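Local structure of putative GntR-family transcriptional regulator (Bordetella bronchiseptica RB50, 3CNV) at residues Leu78-Ala83 against Tyr89-Ser94. The protein is a putative GntR-family transcriptional regulator whose ligand-binding UTRA domain probably senses a small effector molecule and passes its presence on to DNA binding. Residues are numbered along the deposited sequence; the frame is centred on the assembly and turned at random.
Sequences LELLTA and YGLFES
Leu80 and Leu81, neighbours on the short helix 78-83, both reach Leu91 on the helix 88-96 that follows, each meeting a different methyl branch. Leu80 comes first along the chain: its bond from the backbone points at the second helix, and CG stands 4.3 Å from Leu91 CD1, a loose apolar approach. Its backbone N is hydrogen-bonded to Thr77 OG1, and its side chain also lies on Phe96, two residues beyond Ser94 on the same helix. Leu81 makes the tighter contact, with CD2 3.6 Å from Leu91 CD2. Its CG is anti to the carbonyl carbon (chi1 -68°), which brings the branched end nearer to the partner helix than the start of the side chain would suggest; the side chains of Leu81 and Leu91 cross at about a right angle. Here the helices approach with 8.5 Å between Leu81 CA and Leu91 CA, and the interface is small, 130 Å² over both sides. In the UTRA domain these two helices lie close to one another in sequence, in the connection between strands 59-69 and 102-111 of the six-stranded antiparallel sheet, and Leu81 also packs helix 78-83 on the sheet, against Ile23 and Cys26 of the edge strand 20-30. Leu91 answers both leucines with one side chain, its CG anti to the backbone N (chi1 176°) and its two methyls divided between them. Leu76, just ahead of the first helix, packs on Leu81 and Leu91 alike, a fourth aliphatic side chain in the cluster.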
# COMPACT_ATOMS: atom_id res chain seq x y z
N LEU C 78 15.27 21.95 -20.75
CA LEU C 78 16.43 21.04 -20.54
C LEU C 78 17.37 21.72 -19.56
O LEU C 78 17.91 21.10 -18.65
CB LEU C 78 17.14 20.72 -21.84
CG LEU C 78 18.29 19.75 -21.76
CD1 LEU C 78 17.84 18.34 -21.35
CD2 LEU C 78 19.01 19.74 -23.13
N GLU C 79 17.47 23.03 -19.73
CA GLU C 79 18.38 23.82 -18.92
C GLU C 79 17.94 23.71 -17.46
O GLU C 79 18.76 23.58 -16.55
CB GLU C 79 18.44 25.29 -19.37
CG GLU C 79 19.19 26.22 -18.39
CD GLU C 79 18.36 26.63 -17.11
OE1 GLU C 79 17.08 26.73 -17.19
OE2 GLU C 79 18.99 26.86 -16.02
N LEU C 80 16.61 23.73 -17.25
CA LEU C 80 16.07 23.62 -15.89
C LEU C 80 16.43 22.26 -15.30
O LEU C 80 16.92 22.15 -14.18
CB LEU C 80 14.57 23.84 -15.88
CG LEU C 80 13.85 23.85 -14.52
CD1 LEU C 80 14.26 25.02 -13.63
CD2 LEU C 80 12.40 23.93 -14.76
N LEU C 81 16.20 21.23 -16.10
CA LEU C 81 16.40 19.85 -15.68
C LEU C 81 17.84 19.56 -15.32
O LEU C 81 18.11 18.81 -14.39
CB LEU C 81 15.92 18.85 -16.74
CG LEU C 81 14.42 18.83 -16.93
CD1 LEU C 81 14.01 18.01 -18.16
CD2 LEU C 81 13.74 18.31 -15.70
N THR C 82 18.76 20.12 -16.05
CA THR C 82 20.10 19.63 -15.99
C THR C 82 20.85 20.46 -14.98
O THR C 82 21.91 20.05 -14.56
CB THR C 82 20.84 19.66 -17.35
OG1 THR C 82 20.86 20.99 -17.86
CG2 THR C 82 20.12 18.73 -18.36
N ALA C 83 20.30 21.64 -14.67
CA ALA C 83 20.90 22.55 -13.67
C ALA C 83 20.33 22.08 -12.33
O ALA C 83 21.02 22.02 -11.34
CB ALA C 83 20.51 24.04 -13.93
N TYR C 89 10.32 14.61 -9.03
CA TYR C 89 9.06 14.85 -8.32
C TYR C 89 9.19 16.05 -7.44
O TYR C 89 8.25 16.82 -7.27
CB TYR C 89 8.51 13.64 -7.54
CG TYR C 89 7.97 12.57 -8.43
CD1 TYR C 89 6.82 12.76 -9.19
CD2 TYR C 89 8.56 11.33 -8.44
CE1 TYR C 89 6.32 11.75 -10.00
CE2 TYR C 89 8.06 10.30 -9.22
CZ TYR C 89 6.96 10.51 -10.00
OH TYR C 89 6.52 9.44 -10.76
N GLY C 90 10.37 16.25 -6.90
CA GLY C 90 10.60 17.45 -6.05
C GLY C 90 10.57 18.71 -6.90
O GLY C 90 10.03 19.73 -6.49
N LEU C 91 11.14 18.63 -8.10
CA LEU C 91 11.11 19.75 -9.06
C LEU C 91 9.64 20.06 -9.45
O LEU C 91 9.24 21.21 -9.52
CB LEU C 91 11.89 19.43 -10.34
CG LEU C 91 11.82 20.49 -11.45
CD1 LEU C 91 12.64 21.80 -10.98
CD2 LEU C 91 12.34 20.00 -12.84
N PHE C 92 8.85 19.03 -9.71
CA PHE C 92 7.48 19.24 -10.15
C PHE C 92 6.72 19.96 -9.03
O PHE C 92 5.90 20.82 -9.27
CB PHE C 92 6.76 17.95 -10.53
CG PHE C 92 7.41 17.14 -11.63
CD1 PHE C 92 8.29 17.74 -12.52
CD2 PHE C 92 7.08 15.79 -11.79
CE1 PHE C 92 8.87 17.00 -13.54
CE2 PHE C 92 7.64 15.04 -12.82
CZ PHE C 92 8.54 15.65 -13.71
N GLU C 93 7.03 19.60 -7.80
CA GLU C 93 6.41 20.22 -6.61
C GLU C 93 6.80 21.67 -6.47
O GLU C 93 5.95 22.57 -6.44
CB GLU C 93 6.78 19.48 -5.28
CG GLU C 93 5.87 18.37 -4.92
CD GLU C 93 6.26 17.54 -3.64
OE1 GLU C 93 7.26 17.89 -2.94
OE2 GLU C 93 5.54 16.51 -3.38
N SER C 94 8.10 21.88 -6.38
CA SER C 94 8.61 23.22 -6.10
C SER C 94 8.49 24.24 -7.23
O SER C 94 8.22 25.41 -6.96
CB SER C 94 10.09 23.18 -5.71
OG SER C 94 10.13 22.33 -4.60